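Long-range contacts in bifunctional autolysin (Staphylococcus aureus subsp. aureus Mu50, PDB 6FXO), which probably cleaves the glycan strands of bacterial peptidoglycan as a family 73 N-acetylglucosaminidase, the full bifunctional autolysin also being an amidase: residues Gly11-Val17 with Ile240-Lys244; Ala59-Leu65 with Ile224-Tyr228; Ser186-Gln192 with Thr207-Ala211. The contacts are given in a common frame with arbitrary orientation. Numbering follows the deposited sequence.

Contact 1. Residues Gly11-Val17 with Ile240-Lys244; sequences GMTLNQV and IPQYK
Ile240 to Gln242 continue strand 237-242 in an extended course. Ile240 and Pro241 lie beyond the reach of Gly11-Val17; they pack on Phe64. Gln242 brings its backbone near Gly11, with Gln242 O 3.9 Å from Gly11 N, too far for a hydrogen bond. Gln242 O instead accepts one from Thr10 OG1. Strand 237-242 runs parallel to strand 4-9. The two form a two-stranded sheet that joins the two ends of the chain. Just past strand 4-9 the chain turns into helix 14-22, and Tyr243 fits against that turn. Tyr243 CA lies 4.6 Å from Thr13 CA, the nearest pair. Its backbone stays extended and chi1 is m. Val17 CG2 sits over one ring face, 3.8 Å from the centroid, a CH-pi contact, with Leu14 CA over the same face. Met12 CB meets the ring edge, 4.3 Å from Tyr243 CD1. Leu14 CD1 is 4.3 Å from Tyr243 CD2. Tyr243 OH is hydrogen-bonded to Tyr196 OH. Thr13 is the helix N-cap: Thr13 OG1 accepts a weak bond from Asn15 N at 3.4 Å, and Thr13 O accepts from Val17 N at 2.9 Å. Lys244 ends the chain. Lys244 N donates to Met12 O at 2.7 Å, the one hydrogen bond between the segments. Its CA-to-CB bond points away, and Lys244 O, of the C-terminal carboxylate, lies 3.6 Å from Thr13 CB.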
loop_
_atom_site.group_PDB
_atom_site.type_symbol
_atom_site.label_atom_id
_atom_site.label_comp_id
_atom_site.label_asym_id
_atom_site.label_seq_id
_atom_site.Cartn_x
_atom_site.Cartn_y
_atom_site.Cartn_z
ATOM N N GLY A 11 19.944 -15.629 -5.520
ATOM C CA GLY A 11 20.915 -16.716 -5.591
ATOM C C GLY A 11 21.227 -17.175 -4.189
ATOM O O GLY A 11 22.011 -18.092 -3.953
ATOM N N MET A 12 20.552 -16.512 -3.260
ATOM C CA MET A 12 20.617 -16.700 -1.827
ATOM C C MET A 12 19.763 -17.843 -1.414
ATOM O O MET A 12 19.463 -18.735 -2.195
ATOM C CB MET A 12 20.013 -15.488 -1.167
ATOM C CG MET A 12 20.968 -14.534 -0.652
ATOM S SD MET A 12 19.867 -13.366 0.135
ATOM C CE MET A 12 20.965 -12.272 0.673
ATOM N N THR A 13 19.342 -17.803 -0.169
ATOM C CA THR A 13 18.501 -18.897 0.268
ATOM C C THR A 13 17.529 -18.427 1.312
ATOM O O THR A 13 17.828 -17.538 2.100
ATOM C CB THR A 13 19.362 -20.076 0.736
ATOM O OG1 THR A 13 18.502 -21.126 1.180
ATOM C CG2 THR A 13 20.323 -19.688 1.830
ATOM N N LEU A 14 16.352 -19.036 1.306
ATOM C CA LEU A 14 15.291 -18.724 2.237
ATOM C C LEU A 14 15.734 -19.027 3.654
ATOM O O LEU A 14 15.295 -18.361 4.586
ATOM C CB LEU A 14 14.076 -19.583 1.863
ATOM C CG LEU A 14 12.845 -19.488 2.752
ATOM C CD1 LEU A 14 12.182 -18.139 2.586
ATOM C CD2 LEU A 14 11.874 -20.583 2.362
ATOM N N ASN A 15 16.614 -20.030 3.811
ATOM C CA ASN A 15 17.105 -20.407 5.121
ATOM C C ASN A 15 17.919 -19.285 5.727
ATOM O O ASN A 15 17.796 -18.988 6.914
ATOM C CB ASN A 15 17.982 -21.631 4.957
ATOM C CG ASN A 15 17.241 -22.935 4.979
ATOM O OD1 ASN A 15 16.140 -23.045 4.425
ATOM N ND2 ASN A 15 17.829 -24.005 5.493
ATOM N N GLN A 16 18.740 -18.655 4.883
ATOM C CA GLN A 16 19.622 -17.545 5.233
ATOM C C GLN A 16 18.822 -16.305 5.475
ATOM O O GLN A 16 18.966 -15.656 6.508
ATOM C CB GLN A 16 20.615 -17.245 4.078
ATOM C CG GLN A 16 22.036 -16.774 4.459
ATOM C CD GLN A 16 22.857 -16.391 3.230
ATOM O OE1 GLN A 16 23.116 -17.225 2.358
ATOM N NE2 GLN A 16 23.383 -15.142 3.149
ATOM N N VAL A 17 17.946 -15.992 4.526
ATOM C CA VAL A 17 17.148 -14.770 4.728
ATOM C C VAL A 17 16.201 -14.751 5.917
ATOM O O VAL A 17 15.962 -13.695 6.495
ATOM C CB VAL A 17 16.453 -14.321 3.429
ATOM C CG1 VAL A 17 17.484 -13.835 2.422
ATOM C CG2 VAL A 17 15.619 -15.449 2.847
ATOM N N ILE A 240 8.830 -10.768 -8.184
ATOM C CA ILE A 240 9.081 -11.812 -7.251
ATOM C C ILE A 240 10.558 -12.159 -6.940
ATOM O O ILE A 240 11.321 -12.565 -7.814
ATOM C CB ILE A 240 8.294 -13.054 -7.780
ATOM C CG1 ILE A 240 6.808 -12.685 -8.084
ATOM C CG2 ILE A 240 8.360 -14.219 -6.800
ATOM C CD1 ILE A 240 6.018 -13.804 -8.808
ATOM N N PRO A 241 10.984 -11.908 -5.712
ATOM C CA PRO A 241 12.368 -12.234 -5.322
ATOM C C PRO A 241 12.591 -13.741 -5.399
ATOM O O PRO A 241 11.649 -14.462 -5.069
ATOM C CB PRO A 241 12.449 -11.782 -3.857
ATOM C CG PRO A 241 11.359 -10.744 -3.712
ATOM C CD PRO A 241 10.249 -11.244 -4.607
ATOM N N GLN A 242 13.773 -14.251 -5.784
ATOM C CA GLN A 242 13.856 -15.710 -5.804
ATOM C C GLN A 242 15.031 -16.152 -4.954
ATOM O O GLN A 242 16.078 -15.509 -4.972
ATOM C CB GLN A 242 14.024 -16.262 -7.230
ATOM C CG GLN A 242 12.807 -16.140 -8.142
ATOM C CD GLN A 242 12.761 -17.274 -9.144
ATOM O OE1 GLN A 242 13.537 -17.326 -10.099
ATOM N NE2 GLN A 242 11.795 -18.175 -8.990
ATOM N N TYR A 243 14.850 -17.242 -4.202
ATOM C CA TYR A 243 15.931 -17.743 -3.361
ATOM C C TYR A 243 16.227 -19.163 -3.819
ATOM O O TYR A 243 15.284 -19.902 -4.104
ATOM C CB TYR A 243 15.502 -17.768 -1.868
ATOM C CG TYR A 243 14.903 -16.493 -1.289
ATOM C CD1 TYR A 243 15.706 -15.434 -0.907
ATOM C CD2 TYR A 243 13.532 -16.373 -1.098
ATOM C CE1 TYR A 243 15.169 -14.285 -0.347
ATOM C CE2 TYR A 243 12.977 -15.222 -0.531
ATOM C CZ TYR A 243 13.797 -14.193 -0.157
ATOM O OH TYR A 243 13.217 -13.117 0.439
ATOM N N LYS A 244 17.512 -19.557 -3.880
ATOM C CA LYS A 244 17.832 -20.925 -4.318
ATOM C C LYS A 244 19.160 -21.474 -3.769
ATOM O O LYS A 244 19.305 -21.499 -2.527
ATOM C CB LYS A 244 17.786 -21.037 -5.864
ATOM C CG LYS A 244 16.396 -21.370 -6.416
ATOM C CD LYS A 244 16.393 -22.250 -7.671
ATOM C CE LYS A 244 14.970 -22.489 -8.138
ATOM N NZ LYS A 244 14.886 -23.344 -9.356
ATOM O OXT LYS A 244 20.029 -21.882 -4.572
#

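Contact 2. Residues Ala59-Leu65 with Ile224-Tyr228; sequences ALKYQFL and IKGYY
Tyr62 lays its ring against helix 216-231, with Lys225 CB over one ring face, 3.9 Å from Tyr62 CD1. Ile224 CG2 comes to 4.0 Å from Tyr62 CD2. The Tyr228 ring also meets it, its centroid 5.1 Å from that of Tyr62 and the planes at 45°. Here Tyr62 CE2 lies over a face of Tyr228, 3.7 Å from Tyr228 CD1. Tyr62 has chi1 m, and its OH is hydrogen-bonded to Gly235 N. Residues 60-64 form a 3-10 segment. Tyr62 N bonds to Ala59 O at 3.1 Å, and Leu65 N to Tyr62 O at 3.1 Å. This spacing puts Ala59, Tyr62 and Leu65 along the side facing the helix. Ala59 CB is 4.0 Å from Lys225 CD, and Ala59 CA and Lys225 CA are 5.8 Å apart, the nearest pair. Leu65, chi1 t, reaches Tyr228 OH with CD2 at 3.6 Å, and Ile224 CG2 with the same atom at 4.4 Å. Tyr228 OH is hydrogen-bonded to Asn105 and Gln71. No hydrogen bond crosses between the segments. Ile224, Lys225 and Tyr228 follow the i, i+1, i+4 spacing of one alpha-helical face, and a 3-10 turn docked there by apolar contacts joins the loop after helix 51-56 to helix 216-231 of this lysozyme-clan glucosaminidase.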
loop_
_atom_site.group_PDB
_atom_site.type_symbol
_atom_site.label_atom_id
_atom_site.label_comp_id
_atom_site.label_asym_id
_atom_site.label_seq_id
_atom_site.Cartn_x
_atom_site.Cartn_y
_atom_site.Cartn_z
ATOM N N ALA A 59 -4.460 -14.383 -4.002
ATOM C CA ALA A 59 -4.581 -13.160 -3.252
ATOM C C ALA A 59 -3.159 -12.791 -2.792
ATOM O O ALA A 59 -2.756 -11.630 -2.956
ATOM C CB ALA A 59 -5.502 -13.294 -2.012
ATOM N N LEU A 60 -2.419 -13.803 -2.281
ATOM C CA LEU A 60 -1.042 -13.561 -1.815
ATOM C C LEU A 60 -0.050 -12.987 -2.880
ATOM O O LEU A 60 0.793 -12.199 -2.492
ATOM C CB LEU A 60 -0.385 -14.782 -1.094
ATOM C CG LEU A 60 -1.133 -15.575 0.042
ATOM C CD1 LEU A 60 -0.147 -16.525 0.700
ATOM C CD2 LEU A 60 -1.672 -14.731 1.150
ATOM N N LYS A 61 -0.182 -13.322 -4.195
ATOM C CA LYS A 61 0.784 -12.739 -5.124
ATOM C C LYS A 61 0.696 -11.199 -5.198
ATOM O O LYS A 61 1.595 -10.599 -5.713
ATOM C CB LYS A 61 0.725 -13.332 -6.560
ATOM C CG LYS A 61 -0.656 -13.307 -7.275
ATOM C CD LYS A 61 -0.618 -14.117 -8.616
ATOM C CE LYS A 61 -1.899 -14.067 -9.447
ATOM N NZ LYS A 61 -1.852 -14.887 -10.718
ATOM N N TYR A 62 -0.375 -10.561 -4.637
ATOM C CA TYR A 62 -0.418 -9.122 -4.739
ATOM C C TYR A 62 0.668 -8.376 -4.011
ATOM O O TYR A 62 0.806 -7.181 -4.254
ATOM C CB TYR A 62 -1.882 -8.532 -4.689
ATOM C CG TYR A 62 -2.673 -8.714 -5.986
ATOM C CD1 TYR A 62 -3.164 -9.961 -6.354
ATOM C CD2 TYR A 62 -2.857 -7.659 -6.882
ATOM C CE1 TYR A 62 -3.798 -10.164 -7.567
ATOM C CE2 TYR A 62 -3.523 -7.843 -8.131
ATOM C CZ TYR A 62 -3.983 -9.083 -8.444
ATOM O OH TYR A 62 -4.725 -9.240 -9.593
ATOM N N GLN A 63 1.452 -9.085 -3.099
ATOM C CA GLN A 63 2.525 -8.441 -2.368
ATOM C C GLN A 63 3.671 -8.155 -3.335
ATOM O O GLN A 63 4.564 -7.394 -3.014
ATOM C CB GLN A 63 3.009 -9.245 -1.140
ATOM C CG GLN A 63 3.643 -10.613 -1.369
ATOM C CD GLN A 63 3.519 -11.316 -0.026
ATOM O OE1 GLN A 63 4.352 -11.056 0.936
ATOM N NE2 GLN A 63 2.435 -12.214 0.063
ATOM N N PHE A 64 3.662 -8.845 -4.445
ATOM C CA PHE A 64 4.674 -8.670 -5.503
ATOM C C PHE A 64 4.197 -7.697 -6.607
ATOM O O PHE A 64 4.925 -7.457 -7.567
ATOM C CB PHE A 64 5.165 -9.959 -6.079
ATOM C CG PHE A 64 5.473 -11.036 -5.076
ATOM C CD1 PHE A 64 6.533 -10.889 -4.136
ATOM C CD2 PHE A 64 4.705 -12.182 -5.024
ATOM C CE1 PHE A 64 6.749 -11.848 -3.219
ATOM C CE2 PHE A 64 4.955 -13.155 -4.072
ATOM C CZ PHE A 64 5.972 -12.986 -3.174
ATOM N N LEU A 65 2.953 -7.193 -6.498
ATOM C CA LEU A 65 2.485 -6.262 -7.519
ATOM C C LEU A 65 3.348 -4.940 -7.412
ATOM O O LEU A 65 3.549 -4.455 -6.307
ATOM C CB LEU A 65 0.975 -5.890 -7.309
ATOM C CG LEU A 65 0.350 -4.822 -8.205
ATOM C CD1 LEU A 65 -0.088 -5.452 -9.620
ATOM C CD2 LEU A 65 -0.793 -4.031 -7.490
ATOM N N ILE A 224 -5.636 -5.532 -1.080
ATOM C CA ILE A 224 -5.412 -4.975 -2.419
ATOM C C ILE A 224 -6.085 -5.768 -3.448
ATOM O O ILE A 224 -6.677 -5.224 -4.361
ATOM C CB ILE A 224 -3.897 -4.818 -2.780
ATOM C CG1 ILE A 224 -3.230 -3.660 -2.053
ATOM C CG2 ILE A 224 -3.686 -4.713 -4.309
ATOM C CD1 ILE A 224 -1.751 -3.877 -2.101
ATOM N N LYS A 225 -5.965 -7.046 -3.322
ATOM C CA LYS A 225 -6.599 -7.862 -4.282
ATOM C C LYS A 225 -8.083 -7.666 -4.084
ATOM O O LYS A 225 -8.811 -7.750 -5.051
ATOM C CB LYS A 225 -6.241 -9.334 -4.071
ATOM C CG LYS A 225 -6.853 -10.292 -5.097
ATOM C CD LYS A 225 -7.852 -11.251 -4.452
ATOM C CE LYS A 225 -8.300 -12.393 -5.341
ATOM N NZ LYS A 225 -9.093 -13.410 -4.587
ATOM N N GLY A 226 -8.532 -7.309 -2.861
ATOM C CA GLY A 226 -9.977 -7.135 -2.677
ATOM C C GLY A 226 -10.450 -5.925 -3.455
ATOM O O GLY A 226 -11.510 -5.963 -4.084
ATOM N N TYR A 227 -9.665 -4.893 -3.459
ATOM C CA TYR A 227 -10.079 -3.754 -4.196
ATOM C C TYR A 227 -10.022 -4.069 -5.692
ATOM O O TYR A 227 -10.877 -3.607 -6.408
ATOM C CB TYR A 227 -9.157 -2.503 -3.964
ATOM C CG TYR A 227 -9.208 -1.910 -2.603
ATOM C CD1 TYR A 227 -10.273 -1.110 -2.199
ATOM C CD2 TYR A 227 -8.235 -2.196 -1.660
ATOM C CE1 TYR A 227 -10.368 -0.628 -0.905
ATOM C CE2 TYR A 227 -8.314 -1.715 -0.370
ATOM C CZ TYR A 227 -9.380 -0.928 0.007
ATOM O OH TYR A 227 -9.457 -0.421 1.273
ATOM N N TYR A 228 -9.038 -4.865 -6.172
ATOM C CA TYR A 228 -8.936 -5.189 -7.566
ATOM C C TYR A 228 -10.163 -5.900 -8.049
ATOM O O TYR A 228 -10.584 -5.617 -9.152
ATOM C CB TYR A 228 -7.711 -6.089 -7.906
ATOM C CG TYR A 228 -6.536 -5.293 -8.396
ATOM C CD1 TYR A 228 -5.533 -4.858 -7.509
ATOM C CD2 TYR A 228 -6.419 -4.954 -9.750
ATOM C CE1 TYR A 228 -4.454 -4.093 -7.968
ATOM C CE2 TYR A 228 -5.361 -4.175 -10.210
ATOM C CZ TYR A 228 -4.383 -3.749 -9.325
ATOM O OH TYR A 228 -3.342 -3.003 -9.832
#

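Contact 3. Residues Ser186-Gln192 with Thr207-Ala211; sequences SYVKAGQ and THQYA
Neither segment forms a regular helix or strand. Tyr187-Ala190 is a type I beta turn. Tyr187 O accepts from Gln192 N at 3.0 Å and, weakly, from Ala190 N at 3.4 Å. Gly191 follows with positive phi, where a CB would jam against the carbonyl O of Ala190. The turn brings Tyr187 and Gln192 to face Thr207-Ala211. The CA atoms of Tyr187 and Tyr210, 8.6 Å apart, are the closest across the contact, so side chains bridge the gap. Gln192, chi1 m and chi2 t, uses both ends of its amide on His208. His208 ND1 donates to Gln192 OE1 at 3.2 Å, and Gln192 NE2 donates to His208 O at 3.2 Å. Gln192 NE2 also donates to Lys197 O, on helix 195-200, so its amide nitrogen has two acceptors. His208 has phi and psi of 46° and 32°, a left-handed backbone conformation. Tyr187, His208 and Tyr210 make an aromatic cluster on the surface of the glucosaminidase family region. Tyr187, chi1 m, lies between the other two. On one face His208 forms an offset stack, centroids 4.7 Å apart and planes at 26°. On the opposite face Tyr210 points its edge, centroids 4.6 Å apart and planes at 60°, with Tyr210 CD2 3.4 Å from Tyr187 CZ. Tyr210 also stacks on Trp216, and its backbone bonds to that of Met198. Gln209 turns its CA-to-CB bond away; its NE2 donates to Gln21 OE1 and weakly to Trp200 O.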
loop_
_atom_site.group_PDB
_atom_site.type_symbol
_atom_site.label_atom_id
_atom_site.label_comp_id
_atom_site.label_asym_id
_atom_site.label_seq_id
_atom_site.Cartn_x
_atom_site.Cartn_y
_atom_site.Cartn_z
ATOM N N SER A 186 8.413 7.958 0.637
ATOM C CA SER A 186 9.194 7.259 1.635
ATOM C C SER A 186 9.337 5.777 1.461
ATOM O O SER A 186 10.283 5.197 1.997
ATOM C CB SER A 186 8.676 7.567 3.039
ATOM O OG SER A 186 9.688 8.199 3.807
ATOM N N TYR A 187 8.419 5.137 0.732
ATOM C CA TYR A 187 8.643 3.718 0.622
ATOM C C TYR A 187 8.753 3.242 -0.792
ATOM O O TYR A 187 9.770 2.669 -1.177
ATOM C CB TYR A 187 7.581 2.953 1.445
ATOM C CG TYR A 187 7.989 2.767 2.894
ATOM C CD1 TYR A 187 7.617 3.681 3.873
ATOM C CD2 TYR A 187 8.758 1.687 3.283
ATOM C CE1 TYR A 187 8.009 3.523 5.196
ATOM C CE2 TYR A 187 9.161 1.517 4.602
ATOM C CZ TYR A 187 8.781 2.435 5.558
ATOM O OH TYR A 187 9.183 2.248 6.859
ATOM N N VAL A 188 7.720 3.510 -1.573
ATOM C CA VAL A 188 7.674 3.113 -2.970
ATOM C C VAL A 188 8.775 3.760 -3.814
ATOM O O VAL A 188 9.266 3.126 -4.742
ATOM C CB VAL A 188 6.224 3.457 -3.447
ATOM C CG1 VAL A 188 5.959 2.993 -4.879
ATOM C CG2 VAL A 188 5.194 2.850 -2.494
ATOM N N LYS A 189 9.169 5.010 -3.491
ATOM C CA LYS A 189 10.218 5.708 -4.214
ATOM C C LYS A 189 11.670 5.553 -3.794
ATOM O O LYS A 189 12.577 6.025 -4.477
ATOM C CB LYS A 189 9.793 7.175 -4.523
ATOM C CG LYS A 189 8.395 7.349 -5.218
ATOM C CD LYS A 189 8.067 6.401 -6.404
ATOM C CE LYS A 189 8.120 7.052 -7.783
ATOM N NZ LYS A 189 7.568 6.191 -8.897
ATOM N N ALA A 190 11.878 4.851 -2.673
ATOM C CA ALA A 190 13.197 4.589 -2.094
ATOM C C ALA A 190 13.543 3.157 -2.434
ATOM O O ALA A 190 14.424 2.532 -1.853
ATOM C CB ALA A 190 13.148 4.759 -0.588
ATOM N N GLY A 191 12.811 2.650 -3.390
ATOM C CA GLY A 191 12.985 1.276 -3.868
ATOM C C GLY A 191 12.130 0.155 -3.287
ATOM O O GLY A 191 12.167 -0.988 -3.788
ATOM N N GLN A 192 11.363 0.413 -2.226
ATOM C CA GLN A 192 10.584 -0.728 -1.767
ATOM C C GLN A 192 9.242 -0.629 -2.472
ATOM O O GLN A 192 8.279 -0.131 -1.891
ATOM C CB GLN A 192 10.518 -0.688 -0.255
ATOM C CG GLN A 192 11.836 -1.214 0.284
ATOM C CD GLN A 192 12.071 -0.917 1.740
ATOM O OE1 GLN A 192 12.590 0.155 2.088
ATOM N NE2 GLN A 192 11.727 -1.880 2.613
ATOM N N THR A 207 16.769 -4.031 6.862
ATOM C CA THR A 207 16.835 -2.594 6.733
ATOM C C THR A 207 15.578 -1.987 6.172
ATOM O O THR A 207 14.901 -2.567 5.339
ATOM C CB THR A 207 18.076 -2.211 5.915
ATOM O OG1 THR A 207 19.228 -2.789 6.540
ATOM C CG2 THR A 207 18.256 -0.708 5.800
ATOM N N HIS A 208 15.266 -0.820 6.691
ATOM C CA HIS A 208 14.113 -0.013 6.347
ATOM C C HIS A 208 12.767 -0.740 6.247
ATOM O O HIS A 208 11.905 -0.368 5.441
ATOM C CB HIS A 208 14.384 0.830 5.091
ATOM C CG HIS A 208 13.677 2.139 5.158
ATOM N ND1 HIS A 208 12.632 2.445 4.310
ATOM C CD2 HIS A 208 13.739 3.135 6.081
ATOM C CE1 HIS A 208 12.077 3.586 4.719
ATOM N NE2 HIS A 208 12.731 4.021 5.788
ATOM N N GLN A 209 12.587 -1.790 7.050
ATOM C CA GLN A 209 11.333 -2.517 7.002
ATOM C C GLN A 209 10.112 -1.844 7.626
ATOM O O GLN A 209 10.189 -1.213 8.670
ATOM C CB GLN A 209 11.521 -3.939 7.516
ATOM C CG GLN A 209 12.743 -4.582 6.893
ATOM C CD GLN A 209 12.910 -5.993 7.400
ATOM O OE1 GLN A 209 12.589 -6.326 8.548
ATOM N NE2 GLN A 209 13.431 -6.835 6.583
ATOM N N TYR A 210 8.975 -2.022 6.969
ATOM C CA TYR A 210 7.733 -1.452 7.433
ATOM C C TYR A 210 7.082 -1.911 8.749
ATOM O O TYR A 210 6.425 -1.082 9.321
ATOM C CB TYR A 210 6.686 -1.548 6.315
ATOM C CG TYR A 210 5.689 -0.413 6.295
ATOM C CD1 TYR A 210 4.523 -0.471 7.048
ATOM C CD2 TYR A 210 5.885 0.698 5.491
ATOM C CE1 TYR A 210 3.589 0.541 6.995
ATOM C CE2 TYR A 210 4.949 1.725 5.438
ATOM C CZ TYR A 210 3.801 1.641 6.198
ATOM O OH TYR A 210 2.852 2.637 6.178
ATOM N N ALA A 211 7.240 -3.176 9.237
ATOM C CA ALA A 211 6.592 -3.548 10.483
ATOM C C ALA A 211 7.116 -4.875 10.963
ATOM O O ALA A 211 7.710 -5.622 10.187
ATOM C CB ALA A 211 5.084 -3.635 10.288
#

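How the contacts relate
From the N terminus, the chain leaves strand 4-9 and enters residues 11-17, which contact 1 joins to the C-terminal end at 240-244. Contact 1 therefore closes a loop around nearly the whole chain. Next come residues 59-65, after helix 51-56, and contact 2 ties them to helix 216-231. Contact 3 closes the shortest loop, around helix 195-200. The three nest: contact 3 lies inside contact 2, and contact 2 inside contact 1. None cross. Contacts 1 and 2 touch where Ile240 and Pro241 pack on Phe64. Contact 3 stands apart, its nearest atoms about 7 Å from those of contact 1 and about 8 Å from those of contact 2.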